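2-aminomuconate 6-semialdehyde dehydrogenase (PDB 4U3W) probably catalyses the NAD-dependent oxidation of 2-aminomuconate 6-semialdehyde to 2-aminomuconate. Local coordinates at residues V280-A285 with A417-E422; A290-L295 with K327-A332; G303-C308 with A464-D469; K427-S432 with K453-G458. One frame throughout, in Å; residues are numbered along the deposited sequence.

Contact 1. Residues V280-A285 with A417-E422; sequences VVFADA and APFDDE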
# COMPACT_ATOMS: atom_id res chain seq x y z
N VAL A 280 13.96 28.72 -9.11
CA VAL A 280 14.62 29.47 -8.02
C VAL A 280 16.06 29.03 -7.97
O VAL A 280 16.32 27.84 -7.95
CB VAL A 280 13.93 29.24 -6.64
CG1 VAL A 280 14.60 30.06 -5.53
CG2 VAL A 280 12.44 29.64 -6.73
N VAL A 281 16.98 29.99 -8.03
CA VAL A 281 18.40 29.68 -7.94
C VAL A 281 19.03 30.37 -6.72
O VAL A 281 19.15 31.58 -6.70
CB VAL A 281 19.17 30.10 -9.24
CG1 VAL A 281 20.63 29.64 -9.13
CG2 VAL A 281 18.50 29.45 -10.48
N PHE A 282 19.43 29.59 -5.73
CA PHE A 282 20.10 30.13 -4.56
C PHE A 282 21.60 30.36 -4.88
O PHE A 282 22.15 29.66 -5.75
CB PHE A 282 19.92 29.17 -3.37
CG PHE A 282 18.53 29.22 -2.78
CD1 PHE A 282 18.22 30.16 -1.79
CD2 PHE A 282 17.52 28.37 -3.26
CE1 PHE A 282 16.96 30.22 -1.26
CE2 PHE A 282 16.25 28.41 -2.71
CZ PHE A 282 15.96 29.34 -1.72
N ALA A 283 22.26 31.29 -4.17
CA ALA A 283 23.69 31.56 -4.40
C ALA A 283 24.55 30.31 -4.14
O ALA A 283 25.63 30.18 -4.71
CB ALA A 283 24.21 32.76 -3.48
N ASP A 284 24.07 29.36 -3.32
CA ASP A 284 24.85 28.16 -3.03
C ASP A 284 24.65 27.05 -4.08
O ASP A 284 25.17 25.93 -3.93
CB ASP A 284 24.52 27.61 -1.63
CG ASP A 284 23.05 27.11 -1.48
OD1 ASP A 284 22.48 26.53 -2.42
OD2 ASP A 284 22.46 27.29 -0.37
N ALA A 285 23.89 27.35 -5.14
CA ALA A 285 23.67 26.36 -6.19
C ALA A 285 24.93 26.08 -6.96
O ALA A 285 25.86 26.89 -6.92
CB ALA A 285 22.53 26.83 -7.19
N ALA A 417 14.40 37.85 -11.79
CA ALA A 417 14.43 38.88 -10.73
C ALA A 417 15.35 38.45 -9.63
O ALA A 417 15.54 37.25 -9.44
CB ALA A 417 13.04 39.16 -10.16
N PRO A 418 15.95 39.42 -8.91
CA PRO A 418 16.74 39.08 -7.72
C PRO A 418 15.88 38.84 -6.49
O PRO A 418 14.81 39.46 -6.41
CB PRO A 418 17.59 40.34 -7.51
CG PRO A 418 16.69 41.46 -8.00
CD PRO A 418 15.92 40.87 -9.17
N PHE A 419 16.35 38.02 -5.54
CA PHE A 419 15.71 37.96 -4.23
C PHE A 419 16.78 38.00 -3.14
O PHE A 419 17.98 37.77 -3.42
CB PHE A 419 14.80 36.71 -4.11
CG PHE A 419 15.53 35.39 -4.00
CD1 PHE A 419 15.90 34.70 -5.15
CD2 PHE A 419 15.77 34.80 -2.76
CE1 PHE A 419 16.54 33.46 -5.09
CE2 PHE A 419 16.43 33.56 -2.66
CZ PHE A 419 16.82 32.87 -3.83
N ASP A 420 16.37 38.31 -1.91
CA ASP A 420 17.33 38.41 -0.81
C ASP A 420 17.24 37.32 0.24
O ASP A 420 18.23 37.00 0.86
CB ASP A 420 17.17 39.77 -0.13
CG ASP A 420 17.52 40.90 -1.07
OD1 ASP A 420 18.67 40.92 -1.56
OD2 ASP A 420 16.61 41.71 -1.37
N ASP A 421 16.05 36.79 0.51
CA ASP A 421 15.98 35.71 1.47
C ASP A 421 14.90 34.63 1.20
O ASP A 421 13.99 34.76 0.35
CB ASP A 421 15.82 36.26 2.90
CG ASP A 421 14.59 37.12 3.07
OD1 ASP A 421 13.49 36.54 3.15
OD2 ASP A 421 14.74 38.37 3.19
N GLU A 422 15.07 33.55 1.94
CA GLU A 422 14.32 32.35 1.71
C GLU A 422 12.82 32.51 1.94
O GLU A 422 12.02 32.09 1.09
CB GLU A 422 14.87 31.25 2.60
CG GLU A 422 14.31 29.90 2.24
CD GLU A 422 14.98 28.82 3.06
OE1 GLU A 422 16.16 28.54 2.80
OE2 GLU A 422 14.34 28.27 3.96
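Two phenylalanines make the tight part of this contact. The ring of Phe-419 points its edge at the face of Phe-282, with planes 87° apart and ring centroids 5.2 Å from each other. Phe-419 CZ sits 3.6 Å above the Phe-282 plane, displaced toward the rim. To get there the Phe-419 ring takes the crowded position between its own backbone N and carbonyl carbon (chi1 72°). Phe-282 swings CG beside its backbone N, so that its ring end closes on the partner. Behind the pair, Val-280 CG1 packs 3.9 Å from Phe-419 CE1, and the same ring carbon lies 3.6 Å from the carbonyl O of Val-281.

The other side is looser. Glu-422 brings only the methylene CG near Phe-282, 4.3 Å from CZ, and its carboxylate turns to Arg-447 and Arg-450. Arg-447 also makes a cation-pi contact with the Phe-282 ring. Asp-420, paired with Arg-316, and Asp-421 lie on the exposed side, Asp-421 as the N-cap of helix 422-430. The arrangement packs together the C-terminal ends of two parallel strands, 277-281 and 413-419, which flank strand 309-315 in an open alpha/beta sheet of the aldehyde dehydrogenase fold.

Contact 2. Residues A290-L295 with K327-A332; sequences AVAGVL and KEQAQA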
# COMPACT_ATOMS: atom_id res chain seq x y z
N ALA A 290 22.93 25.11 -12.86
CA ALA A 290 21.70 25.89 -12.76
C ALA A 290 21.49 26.74 -14.01
O ALA A 290 20.37 26.85 -14.48
CB ALA A 290 21.72 26.81 -11.52
N VAL A 291 22.56 27.34 -14.56
CA VAL A 291 22.41 28.09 -15.83
C VAL A 291 21.96 27.16 -16.95
O VAL A 291 20.96 27.45 -17.62
CB VAL A 291 23.72 28.84 -16.27
CG1 VAL A 291 23.51 29.52 -17.66
CG2 VAL A 291 24.14 29.89 -15.27
N ALA A 292 22.64 26.02 -17.14
CA ALA A 292 22.17 25.06 -18.15
C ALA A 292 20.72 24.58 -17.92
O ALA A 292 19.96 24.35 -18.88
CB ALA A 292 23.10 23.83 -18.19
N GLY A 293 20.36 24.38 -16.65
CA GLY A 293 19.03 23.85 -16.29
C GLY A 293 17.94 24.87 -16.65
O GLY A 293 16.85 24.50 -17.13
N VAL A 294 18.21 26.13 -16.34
CA VAL A 294 17.25 27.21 -16.65
C VAL A 294 17.17 27.49 -18.14
O VAL A 294 16.08 27.78 -18.68
CB VAL A 294 17.63 28.48 -15.83
CG1 VAL A 294 16.84 29.77 -16.35
CG2 VAL A 294 17.36 28.21 -14.37
N LEU A 295 18.30 27.35 -18.86
CA LEU A 295 18.22 27.37 -20.34
C LEU A 295 17.21 26.33 -20.82
O LEU A 295 16.29 26.62 -21.62
CB LEU A 295 19.58 27.10 -20.97
CG LEU A 295 19.67 27.44 -22.48
CD1 LEU A 295 19.84 28.94 -22.66
CD2 LEU A 295 20.82 26.70 -23.19
N LYS A 327 22.39 34.61 -20.91
CA LYS A 327 22.31 35.38 -22.16
C LYS A 327 23.22 34.75 -23.22
O LYS A 327 22.81 34.51 -24.36
CB LYS A 327 22.66 36.86 -21.91
CG LYS A 327 22.74 37.71 -23.19
CD LYS A 327 23.22 39.14 -22.88
CE LYS A 327 23.31 39.94 -24.18
NZ LYS A 327 23.61 41.40 -23.95
N GLU A 328 24.47 34.50 -22.84
CA GLU A 328 25.44 33.87 -23.72
C GLU A 328 24.99 32.48 -24.25
O GLU A 328 25.09 32.19 -25.44
CB GLU A 328 26.81 33.79 -22.99
CG GLU A 328 27.89 33.04 -23.72
CD GLU A 328 29.21 33.04 -22.95
OE1 GLU A 328 29.50 34.02 -22.22
OE2 GLU A 328 29.94 32.03 -23.04
N GLN A 329 24.45 31.62 -23.39
CA GLN A 329 23.96 30.33 -23.87
C GLN A 329 22.71 30.45 -24.76
O GLN A 329 22.50 29.65 -25.70
CB GLN A 329 23.67 29.40 -22.67
CG GLN A 329 24.97 29.06 -21.85
CD GLN A 329 24.77 27.90 -20.87
OE1 GLN A 329 23.78 27.17 -20.94
NE2 GLN A 329 25.71 27.75 -19.91
N ALA A 330 21.85 31.39 -24.40
CA ALA A 330 20.62 31.61 -25.19
C ALA A 330 20.97 32.12 -26.60
O ALA A 330 20.37 31.72 -27.58
CB ALA A 330 19.69 32.60 -24.47
N GLN A 331 21.97 33.00 -26.68
CA GLN A 331 22.42 33.48 -27.99
C GLN A 331 23.21 32.40 -28.77
O GLN A 331 23.39 32.52 -29.99
CB GLN A 331 23.23 34.75 -27.83
CG GLN A 331 22.37 35.92 -27.33
CD GLN A 331 23.15 37.22 -27.20
OE1 GLN A 331 24.40 37.23 -27.17
NE2 GLN A 331 22.42 38.31 -27.09
N ALA A 332 23.64 31.33 -28.10
CA ALA A 332 24.26 30.23 -28.83
C ALA A 332 23.22 29.22 -29.38
O ALA A 332 23.54 28.34 -30.16
CB ALA A 332 25.31 29.50 -27.94
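Gln-329 and Leu-295 do most of the touching. The amide of Gln-329 reaches across to helix 287-299, where NE2 comes 3.6 Å from Val-291 CG1 and OE1 lies 3.9 Å from Ala-292 CA. Leu-295 packs alongside it with both branches engaged: CD2 meets Gln-329 OE1 at 3.7 Å, while CD1 runs up against the backbone of the other helix, 3.6 Å from Ala-330 N and 4.1 Å from Ala-330 CB.

Torsions explain the reach. Gln-329 starts with CG anti to its carbonyl carbon (chi1 -64°) and is extended beyond CG, so the amide is carried out to helix 287-299. Leu-295 has CG anti to its backbone N, which aims the side chain at the other helix, and chi2, 79°, sets CD1 over Ala-330 and CD2 by the amide. Val-291 CG1 is likewise anti to the backbone N and leads toward the amide.

Further out, the local helix axes approach to 10.1 Å and cross at -46°. Val-291 also packs on Phe-322, Ala-325 and Leu-326 of helix 319-331, so the interface extends toward the start of that helix, whereas Ala-292 is at the surface. No hydrogen bond joins the two segments. The amide serves here through its bulk, laid against methyl and backbone carbons, and the helices are held together at this point by van der Waals contact.

Contact 3. Residues G303-C308 with A464-D469; sequences GQVCLC and AWFVRD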
# COMPACT_ATOMS: atom_id res chain seq x y z
N GLY A 303 9.89 26.95 -25.61
CA GLY A 303 9.13 27.44 -24.46
C GLY A 303 7.65 26.99 -24.45
O GLY A 303 6.85 27.45 -23.64
N GLN A 304 7.30 26.04 -25.32
CA GLN A 304 5.90 25.58 -25.44
C GLN A 304 5.65 24.27 -24.65
O GLN A 304 5.24 23.24 -25.20
CB GLN A 304 5.56 25.40 -26.92
CG GLN A 304 5.68 26.68 -27.77
CD GLN A 304 5.51 26.39 -29.28
OE1 GLN A 304 4.62 26.95 -29.93
NE2 GLN A 304 6.40 25.56 -29.85
N VAL A 305 5.96 24.28 -23.36
CA VAL A 305 5.63 23.15 -22.48
C VAL A 305 4.92 23.75 -21.32
O VAL A 305 5.31 24.84 -20.89
CB VAL A 305 6.85 22.39 -22.04
CG1 VAL A 305 6.42 21.10 -21.32
CG2 VAL A 305 7.70 22.05 -23.23
N CYS A 306 3.88 23.10 -20.80
CA CYS A 306 3.13 23.70 -19.68
C CYS A 306 4.04 23.90 -18.47
O CYS A 306 3.78 24.75 -17.60
CB CYS A 306 1.92 22.82 -19.30
SG CYS A 306 2.30 21.15 -18.72
N LEU A 307 5.09 23.08 -18.44
CA LEU A 307 6.04 23.04 -17.32
C LEU A 307 7.19 24.05 -17.40
O LEU A 307 8.05 24.12 -16.46
CB LEU A 307 6.61 21.65 -17.24
CG LEU A 307 5.60 20.49 -17.05
CD1 LEU A 307 6.28 19.16 -17.33
CD2 LEU A 307 4.99 20.54 -15.63
N CYS A 308 7.25 24.81 -18.49
CA CYS A 308 8.39 25.74 -18.65
C CYS A 308 8.43 26.82 -17.60
O CYS A 308 7.40 27.19 -17.03
CB CYS A 308 8.39 26.41 -20.05
SG CYS A 308 9.04 25.26 -21.29
N ALA A 464 16.88 19.77 -10.99
CA ALA A 464 16.42 19.04 -12.12
C ALA A 464 15.21 19.80 -12.73
O ALA A 464 14.76 20.79 -12.17
CB ALA A 464 16.03 17.58 -11.73
N TRP A 465 14.70 19.30 -13.83
CA TRP A 465 13.50 19.83 -14.46
C TRP A 465 12.93 18.77 -15.44
O TRP A 465 13.68 18.11 -16.15
CB TRP A 465 13.79 21.17 -15.16
CG TRP A 465 12.56 21.73 -15.88
CD1 TRP A 465 11.48 22.34 -15.31
CD2 TRP A 465 12.28 21.65 -17.28
NE1 TRP A 465 10.54 22.69 -16.30
CE2 TRP A 465 11.02 22.28 -17.51
CE3 TRP A 465 12.99 21.14 -18.37
CZ2 TRP A 465 10.44 22.39 -18.79
CZ3 TRP A 465 12.41 21.25 -19.65
CH2 TRP A 465 11.13 21.87 -19.84
N PHE A 466 11.62 18.60 -15.41
CA PHE A 466 10.90 17.74 -16.36
C PHE A 466 11.49 16.31 -16.35
O PHE A 466 11.76 15.72 -17.40
CB PHE A 466 10.91 18.38 -17.75
CG PHE A 466 9.85 17.84 -18.73
CD1 PHE A 466 8.79 17.07 -18.29
CD2 PHE A 466 9.93 18.15 -20.07
CE1 PHE A 466 7.83 16.58 -19.18
CE2 PHE A 466 8.94 17.66 -20.98
CZ PHE A 466 7.91 16.89 -20.53
N VAL A 467 11.71 15.79 -15.14
CA VAL A 467 12.03 14.37 -14.91
C VAL A 467 10.76 13.68 -14.46
O VAL A 467 10.24 13.95 -13.37
CB VAL A 467 13.12 14.20 -13.85
CG1 VAL A 467 13.27 12.70 -13.47
CG2 VAL A 467 14.41 14.77 -14.43
N ARG A 468 10.27 12.80 -15.31
CA ARG A 468 8.95 12.25 -15.13
C ARG A 468 8.97 10.74 -14.89
O ARG A 468 9.04 9.95 -15.85
CB ARG A 468 8.10 12.58 -16.36
CG ARG A 468 7.85 14.07 -16.52
CD ARG A 468 6.63 14.52 -15.68
NE ARG A 468 5.42 13.78 -16.07
CZ ARG A 468 4.90 12.79 -15.35
NH1 ARG A 468 5.46 12.43 -14.19
NH2 ARG A 468 3.80 12.17 -15.77
N ASP A 469 8.91 10.36 -13.62
CA ASP A 469 8.70 8.96 -13.26
C ASP A 469 7.21 8.71 -13.38
O ASP A 469 6.43 9.30 -12.63
CB ASP A 469 9.20 8.67 -11.83
CG ASP A 469 9.25 7.17 -11.52
OD1 ASP A 469 8.22 6.49 -11.76
OD2 ASP A 469 10.31 6.68 -11.04
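An indole N-H that meets a backbone carbonyl from well above its plane is the odd feature here. Trp-465 NE1 donates to Leu-307 O over 2.9 Å, and the bond is fairly straight at the hydrogen, 161°. The acceptor lies almost in the indole plane, yet the donor stands 53° out of the carbonyl plane, so the bond does not follow a lone pair. In Trp-465, CG anti to the backbone N and a chi2 of 75° put the ring there. CZ2 of the same ring comes within 3.9 Å of Cys-308 CA, obliquely, and Cys-308 SG makes an oblique sulfur-aromatic contact, 4.1 Å from CZ2.

Phe-466 follows with left-handed backbone torsions, which turn its side chain toward 303-308. Its CB rests 3.5 Å above one face of the Trp-465 ring, and its own ring presses on Leu-307: CD1 of the leucine is 3.4 Å from CD1 of the phenylalanine, a close fit. Val-305 CG1 touches the ring more loosely, 4.3 Å from Phe-466 CE2.

Arg-296 binds the carbonyl of Trp-465, and Asn-277 takes the carbonyls of Cys-306 and Cys-308. Farther along, Asp-469 bonds to Thr-146 of the second subunit. Gly-303 to Cys-306 matches the GQxC sequence of aldehyde dehydrogenases, making Cys-306 probably the nucleophile, as in relatives. The turn 305-308 has its own bond, Cys-308 N to Val-305 O; the indole bond and ring packing add to it, so the loop that probably carries the nucleophile has its Leu-307 carbonyl already engaged.

Contact 4. Residues K427-S432 with K453-G458; sequences KRVNDS and KQIETG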
# COMPACT_ATOMS: atom_id res chain seq x y z
N LYS A 427 7.28 33.07 -0.76
CA LYS A 427 6.08 33.87 -0.95
C LYS A 427 5.91 34.32 -2.39
O LYS A 427 4.79 34.28 -2.93
CB LYS A 427 6.06 35.10 -0.04
CG LYS A 427 5.91 34.76 1.42
CD LYS A 427 5.89 36.03 2.28
CE LYS A 427 5.94 35.70 3.77
NZ LYS A 427 4.74 34.92 4.17
N ARG A 428 7.01 34.73 -3.02
CA ARG A 428 6.90 35.23 -4.41
C ARG A 428 6.53 34.08 -5.40
O ARG A 428 5.73 34.25 -6.33
CB ARG A 428 8.21 35.91 -4.81
CG ARG A 428 8.46 37.12 -3.92
CD ARG A 428 9.75 37.85 -4.23
NE ARG A 428 9.76 38.53 -5.53
CZ ARG A 428 10.86 39.07 -6.05
NH1 ARG A 428 12.00 38.98 -5.37
NH2 ARG A 428 10.85 39.66 -7.23
N VAL A 429 7.12 32.93 -5.18
CA VAL A 429 6.77 31.77 -5.99
C VAL A 429 5.28 31.46 -5.82
O VAL A 429 4.58 31.30 -6.82
CB VAL A 429 7.63 30.52 -5.61
CG1 VAL A 429 7.02 29.22 -6.23
CG2 VAL A 429 9.09 30.70 -6.05
N ASN A 430 4.77 31.45 -4.58
CA ASN A 430 3.37 31.05 -4.33
C ASN A 430 2.33 32.12 -4.66
O ASN A 430 1.12 31.82 -4.79
CB ASN A 430 3.21 30.60 -2.88
CG ASN A 430 3.87 29.25 -2.64
OD1 ASN A 430 4.10 28.51 -3.59
ND2 ASN A 430 4.19 28.95 -1.38
N ASP A 431 2.80 33.35 -4.85
CA ASP A 431 1.91 34.42 -5.29
C ASP A 431 1.52 34.27 -6.79
O ASP A 431 2.07 34.93 -7.70
CB ASP A 431 2.58 35.77 -5.02
CG ASP A 431 1.77 36.93 -5.57
OD1 ASP A 431 0.52 36.80 -5.64
OD2 ASP A 431 2.41 37.96 -5.92
N SER A 432 0.54 33.39 -7.02
CA SER A 432 0.11 32.98 -8.35
C SER A 432 -1.27 32.28 -8.23
O SER A 432 -1.54 31.57 -7.25
CB SER A 432 1.15 32.06 -9.01
OG SER A 432 0.73 31.62 -10.30
N LYS A 453 8.94 21.77 0.23
CA LYS A 453 7.70 21.36 0.91
C LYS A 453 6.69 22.51 1.06
O LYS A 453 5.50 22.27 1.27
CB LYS A 453 8.04 20.78 2.33
N GLN A 454 7.16 23.75 0.92
CA GLN A 454 6.31 24.93 1.04
C GLN A 454 5.74 25.37 -0.30
O GLN A 454 4.84 26.21 -0.32
CB GLN A 454 7.11 26.10 1.64
CG GLN A 454 7.71 25.80 3.01
CD GLN A 454 8.51 26.98 3.53
OE1 GLN A 454 7.95 28.05 3.86
NE2 GLN A 454 9.83 26.81 3.59
N ILE A 455 6.25 24.84 -1.41
CA ILE A 455 5.84 25.36 -2.72
C ILE A 455 4.45 24.79 -3.10
O ILE A 455 4.21 23.56 -3.06
CB ILE A 455 6.86 25.01 -3.85
CG1 ILE A 455 8.26 25.55 -3.53
CG2 ILE A 455 6.42 25.58 -5.20
CD1 ILE A 455 8.27 26.95 -3.17
N GLU A 456 3.54 25.68 -3.48
CA GLU A 456 2.15 25.28 -3.73
C GLU A 456 1.96 24.86 -5.17
O GLU A 456 1.27 25.53 -5.94
CB GLU A 456 1.22 26.44 -3.36
CG GLU A 456 1.21 26.71 -1.85
CD GLU A 456 0.59 28.06 -1.48
OE1 GLU A 456 0.26 28.88 -2.38
OE2 GLU A 456 0.45 28.31 -0.27
N THR A 457 2.60 23.76 -5.56
CA THR A 457 2.51 23.26 -6.94
C THR A 457 2.29 21.75 -6.91
O THR A 457 2.40 21.12 -5.84
CB THR A 457 3.78 23.52 -7.75
OG1 THR A 457 4.89 22.95 -7.02
CG2 THR A 457 4.03 25.00 -7.98
N GLY A 458 2.03 21.16 -8.06
CA GLY A 458 1.79 19.72 -8.13
C GLY A 458 3.10 18.97 -8.13
O GLY A 458 3.15 17.81 -7.68
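The last turn of helix 422-430 abuts the loop between helix 445-452 and strand 459-462, with the CA atoms of Asn-430 and Glu-456 5.9 Å apart. Asn-430 grips that backbone with both ends of its amide. OD1 accepts from Glu-456 N over 2.9 Å in a nearly straight bond, 170°, and ND2 donates to Gln-454 O over 3.0 Å at 156°. In both, the donor stands above the plane of the accepting carbonyl. The two backbone atoms flank Ile-455, so one amide spans that residue and cannot easily rotate.

The carboxylate of Glu-456 lies stacked on the amide, the two planes 9° apart, with OE1 3.5 Å from Asn-430 CB. Its chain is extended beyond CG, and OE1 forms a salt bridge with Lys-478, which holds it in place. On the buried side, Val-429 CG1 meets Ile-455 CG2 crosswise at 3.8 Å. Farther along the loop, Thr-457 O accepts a hydrogen bond from Thr-498 OG1 of the second subunit. With one N-H and the carbonyl oxygen bonded to the main chain, the Asn-430 amide does the work of a short backbone pairing, and the negative charge beside it, partly balanced by Lys-478, may polarise it.

How the contacts relate
All four contacts lie on or next to one seven-stranded mixed sheet in the aldehyde dehydrogenase fold. Strand 277-281 of contact 1 leads into helix 287-299 of contact 2, and the loop after that helix carries the first segment of contact 3. Contact 2 lies within the chain span of contact 1, and contact 4 within that of contact 3, while contact 3 crosses contacts 1 and 2. Contacts 1 and 2 have centres about 17 Å apart and meet through Val-281 with Ala-290 and Val-294. Contacts 1 and 4, about 15 Å apart, join through Val-280 on Val-429 and Pro-418 O with Arg-428 NH1. Through contacts 3 and 4 the loops flanking strand 459-462 also meet a neighbouring subunit.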